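Local coordinates for histone-lysine N-methyltransferase family member SUVH9 (Arabidopsis thaliana, PDB 4NJ5), which acts in gene silencing without methyltransferase activity of its own, and may bind methylated DNA and recruit RNA polymerase V to chromatin, at residues Met21-Leu26 with Gly52-Met57; Ile251-Ser256 with Pro263-Asn268; Leu410-Arg415 with Asp446-Val451; Ala419-Trp424 with Thr465-Ile470. One frame throughout, in Å; residues are numbered along the deposited sequence.

Contacts 1 and 4 are the pair that touch: Trp-424 of contact 4 lies against Met-21, Asp-24 and Ser-25 of contact 1, with Ser-25 OG 3.6 Å from Trp-424 CE3, so helix 8-35 packs on helix 46-60 and also on the SET domain. Contacts 3 and 4 both lie in the SET domain, centres 19 Å apart; their segments alternate along the chain, the loop of 410-415 running on toward 419-424. Contact 2, the hairpin of 251-256 and 263-268, comes no nearer than about 11 Å to contact 3 (nearest atoms) and sits 38 Å, centre to centre, from contact 1. All four lie away from the cysteine-bound cluster of three zinc ions.

Contact 1 of 4, residues Met21-Leu26 with Gly52-Met57; sequences MIYDSL and GKAGSM
Leu-26 and Tyr-23, one turn apart on helix 21-26, reach across to Ala-54, Gly-55 and Met-57 of helix 52-57. Tyr-23 has CG anti to its backbone N (chi1 180°), and from there its ring extends to the second helix. The CE1 corner does the touching: it lies 3.8 Å from Ala-54 CB, which approaches obliquely, and at the same rim the backbone N of Gly-55 sits near the ring plane. Leu-26 works with both methyls. Its CD1 rests 3.6 Å from Ala-54 O and 3.9 Å from Met-57 CB, while CD2 meets the far end of the methionine, 4.0 Å from Met-57 CE. Met-57 bends at its last torsion (chi3 66°), which brings CE to the leucine. Ala-54 CB touches both Tyr-23 CE1 and Leu-26 CD1, and the contact is one of van der Waals packing. The segment axes come within 9.3 Å and cross at 131° between their N-to-C directions. Behind this interface Ser-25 OG gives a 2.8 Å bond to Met-21 O, approaching from the carbonyl face opposite to Ser-25 N. Around the pair, Tyr-23 also leans on Glu-89 and Val-92 of helix 87-92, Met-58 of helix 46-60 touches Tyr-23 and Leu-26, and the side of helix 8-35 carrying Met-21 and Ser-25 packs on Trp-424 of the SET domain.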
loop_
_atom_site.group_PDB
_atom_site.type_symbol
_atom_site.label_atom_id
_atom_site.label_comp_id
_atom_site.label_asym_id
_atom_site.label_seq_id
_atom_site.Cartn_x
_atom_site.Cartn_y
_atom_site.Cartn_z
ATOM N N MET A 21 -6.200 -0.758 -8.589
ATOM C CA MET A 21 -5.487 0.279 -9.333
ATOM C C MET A 21 -6.445 1.346 -9.863
ATOM O O MET A 21 -6.177 2.555 -9.760
ATOM C CB MET A 21 -4.692 -0.332 -10.482
ATOM C CG MET A 21 -3.220 -0.506 -10.188
ATOM S SD MET A 21 -2.310 -0.869 -11.697
ATOM C CE MET A 21 -2.927 -2.514 -12.048
ATOM N N ILE A 22 -7.564 0.894 -10.423
ATOM C CA ILE A 22 -8.593 1.816 -10.888
ATOM C C ILE A 22 -9.140 2.662 -9.742
ATOM O O ILE A 22 -9.222 3.887 -9.853
ATOM C CB ILE A 22 -9.756 1.082 -11.578
ATOM C CG1 ILE A 22 -9.310 0.533 -12.935
ATOM C CG2 ILE A 22 -10.944 2.015 -11.760
ATOM C CD1 ILE A 22 -10.428 -0.123 -13.724
ATOM N N TYR A 23 -9.499 2.012 -8.638
ATOM C CA TYR A 23 -10.070 2.729 -7.499
ATOM C C TYR A 23 -9.147 3.838 -6.980
ATOM O O TYR A 23 -9.549 5.006 -6.899
ATOM C CB TYR A 23 -10.443 1.762 -6.370
ATOM C CG TYR A 23 -11.038 2.450 -5.162
ATOM C CD1 TYR A 23 -12.372 2.841 -5.145
ATOM C CD2 TYR A 23 -10.266 2.710 -4.040
ATOM C CE1 TYR A 23 -12.918 3.472 -4.044
ATOM C CE2 TYR A 23 -10.803 3.345 -2.936
ATOM C CZ TYR A 23 -12.128 3.722 -2.942
ATOM O OH TYR A 23 -12.658 4.351 -1.842
ATOM N N ASP A 24 -7.911 3.477 -6.649
ATOM C CA ASP A 24 -6.967 4.460 -6.120
ATOM C C ASP A 24 -6.608 5.562 -7.125
ATOM O O ASP A 24 -6.457 6.733 -6.742
ATOM C CB ASP A 24 -5.713 3.776 -5.563
ATOM C CG ASP A 24 -5.944 3.173 -4.186
ATOM O OD1 ASP A 24 -6.658 3.802 -3.375
ATOM O OD2 ASP A 24 -5.417 2.071 -3.913
ATOM N N SER A 25 -6.485 5.201 -8.403
ATOM C CA SER A 25 -6.247 6.213 -9.432
ATOM C C SER A 25 -7.399 7.213 -9.505
ATOM O O SER A 25 -7.179 8.423 -9.600
ATOM C CB SER A 25 -6.032 5.569 -10.799
ATOM O OG SER A 25 -4.875 4.759 -10.790
ATOM N N LEU A 26 -8.625 6.696 -9.457
ATOM C CA LEU A 26 -9.820 7.533 -9.507
ATOM C C LEU A 26 -9.876 8.485 -8.313
ATOM O O LEU A 26 -10.094 9.692 -8.482
ATOM C CB LEU A 26 -11.078 6.665 -9.541
ATOM C CG LEU A 26 -12.249 7.101 -10.424
ATOM C CD1 LEU A 26 -13.538 6.507 -9.874
ATOM C CD2 LEU A 26 -12.361 8.616 -10.530
ATOM N N GLY A 52 -15.700 7.915 -1.181
ATOM C CA GLY A 52 -17.083 7.555 -1.429
ATOM C C GLY A 52 -17.501 7.853 -2.856
ATOM O O GLY A 52 -18.224 7.072 -3.485
ATOM N N LYS A 53 -17.037 8.986 -3.374
ATOM C CA LYS A 53 -17.353 9.362 -4.745
ATOM C C LYS A 53 -16.715 8.400 -5.743
ATOM O O LYS A 53 -17.353 7.995 -6.719
ATOM C CB LYS A 53 -16.920 10.797 -5.037
ATOM C CG LYS A 53 -17.516 11.354 -6.317
ATOM C CD LYS A 53 -19.022 11.147 -6.337
ATOM C CE LYS A 53 -19.676 11.878 -7.498
ATOM N NZ LYS A 53 -19.170 11.400 -8.813
ATOM N N ALA A 54 -15.459 8.034 -5.492
ATOM C CA ALA A 54 -14.776 7.055 -6.333
ATOM C C ALA A 54 -15.554 5.740 -6.342
ATOM O O ALA A 54 -15.766 5.131 -7.396
ATOM C CB ALA A 54 -13.354 6.835 -5.847
ATOM N N GLY A 55 -15.994 5.321 -5.160
ATOM C CA GLY A 55 -16.849 4.156 -5.043
ATOM C C GLY A 55 -18.113 4.227 -5.886
ATOM O O GLY A 55 -18.393 3.308 -6.654
ATOM N N SER A 56 -18.874 5.311 -5.752
ATOM C CA SER A 56 -20.152 5.429 -6.462
ATOM C C SER A 56 -19.962 5.489 -7.979
ATOM O O SER A 56 -20.753 4.925 -8.749
ATOM C CB SER A 56 -20.938 6.651 -5.978
ATOM O OG SER A 56 -20.348 7.856 -6.437
ATOM N N MET A 57 -18.907 6.180 -8.400
ATOM C CA MET A 57 -18.552 6.237 -9.811
ATOM C C MET A 57 -18.186 4.859 -10.347
ATOM O O MET A 57 -18.562 4.505 -11.461
ATOM C CB MET A 57 -17.397 7.207 -10.041
ATOM C CG MET A 57 -17.777 8.658 -9.862
ATOM S SD MET A 57 -16.370 9.744 -10.134
ATOM C CE MET A 57 -16.062 9.464 -11.877
#

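Contact 2 of 4, residues Ile251-Ser256 with Pro263-Asn268; sequences INFDIS and PVYLFN
The side chain of Asp-254 bonds to the backbone of Val-264 across a beta hairpin, beside backbone bonds made by its neighbours. Starting at CB, Asp-254 rests 4.0 Å from Pro-263 CB. Its CG, set anti to the backbone N (chi1 -171°), comes 3.6 Å from Pro-263 CA. OD1 then takes two donors: Val-264 N at 3.0 Å, coming from above the carboxylate plane, and Ser-256 OG on the syn side. OD2 turns to Gly-258 N. Leu-266 N meets Asn-252 O at 2.9 Å, nearly along the C=O axis, and Ile-255 N binds Val-264 O; the bond from Ile-251 N to Leu-266 O is weak. Asn-252 OD1 accepts from Asp-254 N, an Asx turn at the point where the regular pairing stops. On one side of the hairpin Phe-253 directs its edge at Tyr-265, a T-shaped pair with planes at 71° and Phe-253 CD1 3.5 Å above the centre of the tyrosine ring; Tyr-265 OH is bonded to Leu-238 O. Elsewhere the side chains of Ile-255 and Leu-266 cross at about a right angle, Ile-255 CG2 3.6 Å from Leu-266 CB, and Ile-251 CD1 meets Leu-266 CD2 and Asn-268 CB. Strand 264-267 continues the sheet to strand 363-367. With three donors on its two oxygens, the carboxylate of Asp-254 is probably held as the anion, fixing the turn to the start of the other arm.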
loop_
_atom_site.group_PDB
_atom_site.type_symbol
_atom_site.label_atom_id
_atom_site.label_comp_id
_atom_site.label_asym_id
_atom_site.label_seq_id
_atom_site.Cartn_x
_atom_site.Cartn_y
_atom_site.Cartn_z
ATOM N N ILE A 251 20.236 -8.432 15.075
ATOM C CA ILE A 251 21.676 -8.229 15.093
ATOM C C ILE A 251 21.986 -6.766 15.342
ATOM O O ILE A 251 22.832 -6.429 16.166
ATOM C CB ILE A 251 22.289 -8.617 13.737
ATOM C CG1 ILE A 251 21.950 -10.069 13.394
ATOM C CG2 ILE A 251 23.790 -8.382 13.742
ATOM C CD1 ILE A 251 22.012 -10.366 11.915
ATOM N N ASN A 252 21.281 -5.902 14.619
ATOM C CA ASN A 252 21.514 -4.468 14.673
ATOM C C ASN A 252 20.238 -3.721 14.291
ATOM O O ASN A 252 19.533 -4.126 13.364
ATOM C CB ASN A 252 22.649 -4.097 13.719
ATOM C CG ASN A 252 23.210 -2.718 13.985
ATOM O OD1 ASN A 252 22.587 -1.709 13.656
ATOM N ND2 ASN A 252 24.401 -2.668 14.574
ATOM N N PHE A 253 19.934 -2.638 15.001
ATOM C CA PHE A 253 18.686 -1.914 14.763
ATOM C C PHE A 253 18.822 -0.742 13.790
ATOM O O PHE A 253 17.842 -0.060 13.490
ATOM C CB PHE A 253 18.053 -1.455 16.079
ATOM C CG PHE A 253 17.224 -2.513 16.748
ATOM C CD1 PHE A 253 16.094 -3.018 16.123
ATOM C CD2 PHE A 253 17.569 -3.000 17.999
ATOM C CE1 PHE A 253 15.327 -3.992 16.731
ATOM C CE2 PHE A 253 16.806 -3.973 18.613
ATOM C CZ PHE A 253 15.683 -4.470 17.978
ATOM N N ASP A 254 20.036 -0.521 13.295
ATOM C CA ASP A 254 20.278 0.511 12.292
ATOM C C ASP A 254 21.588 0.261 11.546
ATOM O O ASP A 254 22.653 0.673 12.010
ATOM C CB ASP A 254 20.296 1.900 12.941
ATOM C CG ASP A 254 20.321 3.019 11.919
ATOM O OD1 ASP A 254 19.994 2.744 10.746
ATOM O OD2 ASP A 254 20.655 4.166 12.288
ATOM N N ILE A 255 21.513 -0.424 10.403
ATOM C CA ILE A 255 22.689 -0.684 9.574
ATOM C C ILE A 255 22.970 0.544 8.739
ATOM O O ILE A 255 24.096 0.772 8.306
ATOM C CB ILE A 255 22.490 -1.888 8.642
ATOM C CG1 ILE A 255 21.358 -1.610 7.651
ATOM C CG2 ILE A 255 22.221 -3.133 9.441
ATOM C CD1 ILE A 255 21.263 -2.646 6.543
ATOM N N SER A 256 21.933 1.343 8.515
ATOM C CA SER A 256 22.114 2.675 7.956
ATOM C C SER A 256 23.075 3.405 8.837
ATOM O O SER A 256 23.821 4.264 8.414
ATOM C CB SER A 256 20.791 3.410 7.898
ATOM O OG SER A 256 20.826 4.531 8.741
ATOM N N PRO A 263 15.853 4.473 11.385
ATOM C CA PRO A 263 16.719 3.299 11.551
ATOM C C PRO A 263 16.368 2.184 10.572
ATOM O O PRO A 263 15.202 2.035 10.219
ATOM C CB PRO A 263 16.432 2.855 12.990
ATOM C CG PRO A 263 15.073 3.401 13.297
ATOM C CD PRO A 263 14.987 4.700 12.556
ATOM N N VAL A 264 17.368 1.427 10.128
ATOM C CA VAL A 264 17.129 0.290 9.245
ATOM C C VAL A 264 17.438 -1.011 9.970
ATOM O O VAL A 264 18.595 -1.307 10.261
ATOM C CB VAL A 264 17.973 0.364 7.959
ATOM C CG1 VAL A 264 17.643 -0.810 7.044
ATOM C CG2 VAL A 264 17.731 1.681 7.241
ATOM N N TYR A 265 16.399 -1.786 10.258
ATOM C CA TYR A 265 16.555 -2.998 11.057
ATOM C C TYR A 265 17.304 -4.095 10.312
ATOM O O TYR A 265 17.217 -4.203 9.091
ATOM C CB TYR A 265 15.196 -3.554 11.477
ATOM C CG TYR A 265 14.469 -2.779 12.552
ATOM C CD1 TYR A 265 14.899 -1.522 12.963
ATOM C CD2 TYR A 265 13.347 -3.318 13.161
ATOM C CE1 TYR A 265 14.220 -0.826 13.950
ATOM C CE2 TYR A 265 12.669 -2.637 14.142
ATOM C CZ TYR A 265 13.102 -1.393 14.534
ATOM O OH TYR A 265 12.409 -0.728 15.516
ATOM N N LEU A 266 18.029 -4.915 11.064
ATOM C CA LEU A 266 18.666 -6.104 10.515
ATOM C C LEU A 266 18.302 -7.305 11.377
ATOM O O LEU A 266 18.685 -7.379 12.543
ATOM C CB LEU A 266 20.182 -5.937 10.463
ATOM C CG LEU A 266 20.913 -7.178 9.950
ATOM C CD1 LEU A 266 20.530 -7.448 8.504
ATOM C CD2 LEU A 266 22.417 -7.037 10.099
ATOM N N PHE A 267 17.566 -8.245 10.797
ATOM C CA PHE A 267 17.009 -9.357 11.555
ATOM C C PHE A 267 17.418 -10.700 10.970
ATOM O O PHE A 267 17.425 -10.879 9.757
ATOM C CB PHE A 267 15.487 -9.249 11.586
ATOM C CG PHE A 267 14.825 -10.293 12.430
ATOM C CD1 PHE A 267 14.814 -10.178 13.810
ATOM C CD2 PHE A 267 14.203 -11.386 11.846
ATOM C CE1 PHE A 267 14.203 -11.137 14.594
ATOM C CE2 PHE A 267 13.588 -12.347 12.624
ATOM C CZ PHE A 267 13.589 -12.222 14.001
ATOM N N ASN A 268 17.753 -11.645 11.842
ATOM C CA ASN A 268 18.158 -12.977 11.408
ATOM C C ASN A 268 17.836 -14.024 12.467
ATOM O O ASN A 268 18.578 -14.192 13.436
ATOM C CB ASN A 268 19.650 -12.993 11.060
ATOM C CG ASN A 268 20.136 -14.356 10.586
ATOM O OD1 ASN A 268 19.346 -15.268 10.345
ATOM N ND2 ASN A 268 21.451 -14.494 10.443
#

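Contact 3 of 4, residues Leu410-Arg415 with Asp446-Val451; sequences LVYPAR and DFAMDV
The apolar centre is Ala-448 CB, touched by Leu-410 CD2 at 3.9 Å and by Tyr-412 CE1 at 3.6 Å, the methyl lying off-centre against the tyrosine ring as a CH-pi contact. Pro-413 makes a second one, its CG 3.9 Å above one face of the Phe-447 ring and offset toward the rim. The Phe-447 ring also meets Phe-483. An alanine at Leu-410 would probably open a gap beside the Ala-448 methyl, where CD2 had packed. Val-411 and Met-449 form a single antiparallel bridge, a hydrogen-bonded pair, by which the loop after helix 397-405 is added to strand 448-450 of the SET domain; that strand also pairs with strand 393-395. Both bonds, Val-411 N to Met-449 O and Met-449 N to Val-411 O, measure 2.8 Å and lie in the carbonyl planes. The side chains of Val-411 and Val-451 cross at about a right angle, touching CG2 to CG2. At the polar edge a water accepts from Ala-414 N and donates to Phe-447 O, 2.8 Å away, while Arg-415 NH2 lies over a face of Tyr-412 and Asp-450 OD2 bonds to Ser-452 OG.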
loop_
_atom_site.group_PDB
_atom_site.type_symbol
_atom_site.label_atom_id
_atom_site.label_comp_id
_atom_site.label_asym_id
_atom_site.label_seq_id
_atom_site.Cartn_x
_atom_site.Cartn_y
_atom_site.Cartn_z
ATOM N N LEU A 410 27.560 -6.302 -12.176
ATOM C CA LEU A 410 27.032 -4.943 -12.079
ATOM C C LEU A 410 25.515 -4.895 -12.239
ATOM O O LEU A 410 24.929 -5.716 -12.946
ATOM C CB LEU A 410 27.683 -4.051 -13.138
ATOM C CG LEU A 410 28.861 -3.163 -12.732
ATOM C CD1 LEU A 410 29.736 -3.829 -11.685
ATOM C CD2 LEU A 410 29.684 -2.811 -13.963
ATOM N N VAL A 411 24.885 -3.922 -11.589
ATOM C CA VAL A 411 23.448 -3.718 -11.725
ATOM C C VAL A 411 23.148 -2.666 -12.787
ATOM O O VAL A 411 23.725 -1.579 -12.783
ATOM C CB VAL A 411 22.807 -3.289 -10.394
ATOM C CG1 VAL A 411 21.325 -3.004 -10.587
ATOM C CG2 VAL A 411 23.013 -4.363 -9.343
ATOM N N TYR A 412 22.247 -3.000 -13.702
ATOM C CA TYR A 412 21.856 -2.082 -14.760
ATOM C C TYR A 412 20.404 -1.667 -14.565
ATOM O O TYR A 412 19.490 -2.413 -14.916
ATOM C CB TYR A 412 22.056 -2.727 -16.134
ATOM C CG TYR A 412 23.506 -3.017 -16.461
ATOM C CD1 TYR A 412 24.256 -2.130 -17.222
ATOM C CD2 TYR A 412 24.126 -4.175 -16.003
ATOM C CE1 TYR A 412 25.584 -2.390 -17.522
ATOM C CE2 TYR A 412 25.451 -4.442 -16.296
ATOM C CZ TYR A 412 26.175 -3.546 -17.056
ATOM O OH TYR A 412 27.495 -3.807 -17.348
ATOM N N PRO A 413 20.193 -0.471 -13.995
ATOM C CA PRO A 413 18.862 0.049 -13.664
ATOM C C PRO A 413 17.924 0.084 -14.864
ATOM O O PRO A 413 16.710 -0.007 -14.687
ATOM C CB PRO A 413 19.150 1.471 -13.163
ATOM C CG PRO A 413 20.529 1.788 -13.639
ATOM C CD PRO A 413 21.256 0.488 -13.653
ATOM N N ALA A 414 18.478 0.197 -16.067
ATOM C CA ALA A 414 17.668 0.176 -17.279
ATOM C C ALA A 414 16.876 -1.123 -17.415
ATOM O O ALA A 414 15.851 -1.162 -18.094
ATOM C CB ALA A 414 18.539 0.383 -18.503
ATOM N N ARG A 415 17.355 -2.183 -16.769
ATOM C CA ARG A 415 16.747 -3.499 -16.912
ATOM C C ARG A 415 15.597 -3.750 -15.936
ATOM O O ARG A 415 14.869 -4.729 -16.080
ATOM C CB ARG A 415 17.803 -4.597 -16.790
ATOM C CG ARG A 415 19.034 -4.335 -17.632
ATOM C CD ARG A 415 19.764 -5.618 -17.991
ATOM N NE ARG A 415 21.032 -5.333 -18.656
ATOM C CZ ARG A 415 22.140 -6.046 -18.486
ATOM N NH1 ARG A 415 22.140 -7.094 -17.674
ATOM N NH2 ARG A 415 23.253 -5.710 -19.128
ATOM N N ASP A 446 21.682 4.123 -19.527
ATOM C CA ASP A 446 22.652 3.087 -19.893
ATOM C C ASP A 446 23.798 2.899 -18.902
ATOM O O ASP A 446 24.682 2.073 -19.133
ATOM C CB ASP A 446 23.205 3.312 -21.306
ATOM C CG ASP A 446 23.866 4.674 -21.485
ATOM O OD1 ASP A 446 24.369 5.250 -20.501
ATOM O OD2 ASP A 446 23.885 5.166 -22.632
ATOM N N PHE A 447 23.792 3.650 -17.805
ATOM C CA PHE A 447 24.881 3.526 -16.838
ATOM C C PHE A 447 24.739 2.292 -15.948
ATOM O O PHE A 447 23.670 1.691 -15.855
ATOM C CB PHE A 447 25.049 4.802 -15.999
ATOM C CG PHE A 447 24.003 4.987 -14.933
ATOM C CD1 PHE A 447 22.862 5.733 -15.183
ATOM C CD2 PHE A 447 24.178 4.448 -13.665
ATOM C CE1 PHE A 447 21.910 5.917 -14.199
ATOM C CE2 PHE A 447 23.227 4.626 -12.681
ATOM C CZ PHE A 447 22.094 5.361 -12.949
ATOM N N ALA A 448 25.832 1.918 -15.296
ATOM C CA ALA A 448 25.833 0.745 -14.438
ATOM C C ALA A 448 26.100 1.140 -13.000
ATOM O O ALA A 448 26.653 2.202 -12.730
ATOM C CB ALA A 448 26.869 -0.262 -14.915
ATOM N N MET A 449 25.701 0.274 -12.078
ATOM C CA MET A 449 25.893 0.521 -10.662
ATOM C C MET A 449 26.605 -0.652 -10.018
ATOM O O MET A 449 26.281 -1.813 -10.279
ATOM C CB MET A 449 24.547 0.729 -9.968
ATOM C CG MET A 449 23.714 1.839 -10.566
ATOM S SD MET A 449 22.155 2.077 -9.698
ATOM C CE MET A 449 22.743 2.564 -8.083
ATOM N N ASP A 450 27.580 -0.344 -9.177
ATOM C CA ASP A 450 28.195 -1.356 -8.341
ATOM C C ASP A 450 27.582 -1.245 -6.949
ATOM O O ASP A 450 27.514 -0.152 -6.381
ATOM C CB ASP A 450 29.709 -1.154 -8.282
ATOM C CG ASP A 450 30.414 -2.278 -7.557
ATOM O OD1 ASP A 450 31.070 -3.103 -8.227
ATOM O OD2 ASP A 450 30.309 -2.343 -6.317
ATOM N N VAL A 451 27.122 -2.373 -6.417
ATOM C CA VAL A 451 26.561 -2.420 -5.072
ATOM C C VAL A 451 27.237 -3.495 -4.229
ATOM O O VAL A 451 26.645 -4.026 -3.292
ATOM C CB VAL A 451 25.034 -2.673 -5.094
ATOM C CG1 VAL A 451 24.303 -1.485 -5.699
ATOM C CG2 VAL A 451 24.711 -3.954 -5.853
HETATM O O HOH W 1 21.435 0.420 -16.957
#

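Contact 4 of 4, residues Ala419-Trp424 with Thr465-Ile470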
loop_
_atom_site.group_PDB
_atom_site.type_symbol
_atom_site.label_atom_id
_atom_site.label_comp_id
_atom_site.label_asym_id
_atom_site.label_seq_id
_atom_site.Cartn_x
_atom_site.Cartn_y
_atom_site.Cartn_z
ATOM N N ALA A 419 6.591 -2.762 -15.884
ATOM C CA ALA A 419 5.556 -2.899 -16.905
ATOM C C ALA A 419 4.275 -3.527 -16.372
ATOM O O ALA A 419 3.202 -3.350 -16.951
ATOM C CB ALA A 419 6.084 -3.686 -18.098
ATOM N N ARG A 420 4.391 -4.257 -15.268
ATOM C CA ARG A 420 3.230 -4.878 -14.636
ATOM C C ARG A 420 2.210 -3.838 -14.167
ATOM O O ARG A 420 1.004 -4.092 -14.158
ATOM C CB ARG A 420 3.672 -5.765 -13.465
ATOM C CG ARG A 420 2.590 -6.014 -12.427
ATOM C CD ARG A 420 2.541 -7.466 -11.998
ATOM N NE ARG A 420 2.808 -7.622 -10.572
ATOM C CZ ARG A 420 2.192 -8.502 -9.791
ATOM N NH1 ARG A 420 2.500 -8.576 -8.504
ATOM N NH2 ARG A 420 1.269 -9.307 -10.294
ATOM N N TRP A 421 2.697 -2.658 -13.799
ATOM C CA TRP A 421 1.841 -1.638 -13.212
ATOM C C TRP A 421 1.698 -0.410 -14.102
ATOM O O TRP A 421 1.493 0.696 -13.606
ATOM C CB TRP A 421 2.392 -1.229 -11.845
ATOM C CG TRP A 421 2.667 -2.388 -10.950
ATOM C CD1 TRP A 421 3.822 -3.109 -10.878
ATOM C CD2 TRP A 421 1.765 -2.978 -10.008
ATOM N NE1 TRP A 421 3.700 -4.105 -9.940
ATOM C CE2 TRP A 421 2.444 -4.048 -9.390
ATOM C CE3 TRP A 421 0.450 -2.701 -9.617
ATOM C CZ2 TRP A 421 1.857 -4.841 -8.408
ATOM C CZ3 TRP A 421 -0.132 -3.490 -8.644
ATOM C CH2 TRP A 421 0.571 -4.546 -8.050
ATOM N N GLU A 422 1.794 -0.597 -15.413
ATOM C CA GLU A 422 1.696 0.537 -16.327
ATOM C C GLU A 422 0.290 1.132 -16.424
ATOM O O GLU A 422 0.114 2.250 -16.902
ATOM C CB GLU A 422 2.276 0.189 -17.706
ATOM C CG GLU A 422 3.800 0.167 -17.723
ATOM C CD GLU A 422 4.384 -0.149 -19.086
ATOM O OE1 GLU A 422 3.609 -0.309 -20.050
ATOM O OE2 GLU A 422 5.626 -0.238 -19.195
ATOM N N ASP A 423 -0.703 0.381 -15.960
ATOM C CA ASP A 423 -2.084 0.863 -15.951
ATOM C C ASP A 423 -2.374 1.773 -14.757
ATOM O O ASP A 423 -3.499 2.232 -14.574
ATOM C CB ASP A 423 -3.071 -0.305 -15.973
ATOM C CG ASP A 423 -3.076 -1.032 -17.300
ATOM O OD1 ASP A 423 -2.606 -0.449 -18.306
ATOM O OD2 ASP A 423 -3.564 -2.181 -17.345
ATOM N N TRP A 424 -1.357 2.020 -13.942
ATOM C CA TRP A 424 -1.478 2.933 -12.807
ATOM C C TRP A 424 -1.768 4.351 -13.297
ATOM O O TRP A 424 -1.032 4.900 -14.117
ATOM C CB TRP A 424 -0.197 2.892 -11.970
ATOM C CG TRP A 424 -0.174 3.833 -10.815
ATOM C CD1 TRP A 424 0.678 4.883 -10.633
ATOM C CD2 TRP A 424 -1.041 3.814 -9.675
ATOM N NE1 TRP A 424 0.396 5.520 -9.447
ATOM C CE2 TRP A 424 -0.654 4.884 -8.840
ATOM C CE3 TRP A 424 -2.104 2.999 -9.277
ATOM C CZ2 TRP A 424 -1.295 5.159 -7.631
ATOM C CZ3 TRP A 424 -2.739 3.272 -8.079
ATOM C CH2 TRP A 424 -2.332 4.344 -7.270
ATOM N N THR A 465 9.248 -11.746 -10.691
ATOM C CA THR A 465 8.524 -11.429 -11.916
ATOM C C THR A 465 7.179 -10.774 -11.595
ATOM O O THR A 465 6.561 -10.152 -12.458
ATOM C CB THR A 465 8.329 -12.673 -12.814
ATOM O OG1 THR A 465 7.677 -13.711 -12.074
ATOM C CG2 THR A 465 9.672 -13.184 -13.300
ATOM N N ASP A 466 6.734 -10.905 -10.348
ATOM C CA ASP A 466 5.538 -10.202 -9.890
ATOM C C ASP A 466 5.853 -9.215 -8.766
ATOM O O ASP A 466 5.499 -9.442 -7.607
ATOM C CB ASP A 466 4.453 -11.193 -9.461
ATOM C CG ASP A 466 3.867 -11.954 -10.639
ATOM O OD1 ASP A 466 3.193 -11.321 -11.479
ATOM O OD2 ASP A 466 4.083 -13.181 -10.728
ATOM N N PRO A 467 6.509 -8.097 -9.115
ATOM C CA PRO A 467 6.993 -7.142 -8.114
ATOM C C PRO A 467 5.896 -6.238 -7.560
ATOM O O PRO A 467 4.929 -5.932 -8.259
ATOM C CB PRO A 467 8.002 -6.309 -8.908
ATOM C CG PRO A 467 7.448 -6.300 -10.289
ATOM C CD PRO A 467 6.782 -7.639 -10.490
ATOM N N ASN A 468 6.053 -5.821 -6.308
ATOM C CA ASN A 468 5.158 -4.837 -5.709
ATOM C C ASN A 468 5.812 -3.462 -5.610
ATOM O O ASN A 468 5.285 -2.554 -4.965
ATOM C CB ASN A 468 4.662 -5.300 -4.332
ATOM C CG ASN A 468 5.796 -5.685 -3.391
ATOM O OD1 ASN A 468 6.974 -5.491 -3.696
ATOM N ND2 ASN A 468 5.436 -6.232 -2.232
ATOM N N VAL A 469 6.969 -3.320 -6.251
ATOM C CA VAL A 469 7.705 -2.060 -6.252
ATOM C C VAL A 469 8.142 -1.688 -7.666
ATOM O O VAL A 469 8.743 -2.499 -8.372
ATOM C CB VAL A 469 8.957 -2.133 -5.355
ATOM C CG1 VAL A 469 9.740 -0.830 -5.430
ATOM C CG2 VAL A 469 8.570 -2.447 -3.914
ATOM N N ILE A 470 7.835 -0.461 -8.077
ATOM C CA ILE A 470 8.249 0.020 -9.389
ATOM C C ILE A 470 9.405 1.001 -9.294
ATOM O O ILE A 470 9.689 1.564 -8.227
ATOM C CB ILE A 470 7.100 0.701 -10.158
ATOM C CG1 ILE A 470 6.654 1.973 -9.433
ATOM C CG2 ILE A 470 5.941 -0.267 -10.368
ATOM C CD1 ILE A 470 5.738 2.852 -10.253
#
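Trp-421 NE1 donates to Pro-467 O at 2.8 Å. The oxygen lies close to the indole plane, but the donor is tilted 31° from the carbonyl plane and the hydrogen bond is bent, 141° at the hydrogen. The same edge of the ring faces this oxygen through CE2 and CZ2, while CD1 packs 3.6 Å from Ile-470 CG2. Beside it Arg-420 reaches Asp-466: NH2 is 3.0 Å from OD1, which stands over one face of the guanidinium, making a salt bridge held by charge alone, with no N-H directed at the oxygen. The arginine starts with CG anti to its backbone N (chi1 157°) and bends at chi2 and chi3; its CG lies 3.3 Å above a face of the Trp-421 ring. Both segments belong to the SET domain, where Arg-420 and Trp-421, in the long loop after helix 397-405, pack against the entry to strand 469-475; Trp-421 also opens a type I beta turn ending at Trp-424. Replacing Trp-421 with an alanine would probably leave Pro-467 O without its indole donor and open a gap where CD1 and CG had packed on Ile-470 CG2. In the next shell Arg-10 forms a second salt bridge to Asp-466 OD1, and Arg-17 makes a cation-pi contact with Trp-421 while bonding to Arg-420 O. Asn-468 is fixed by Ser-501 N and Glu-499 O, and Trp-424 NE1 bonds to Leu-330 O.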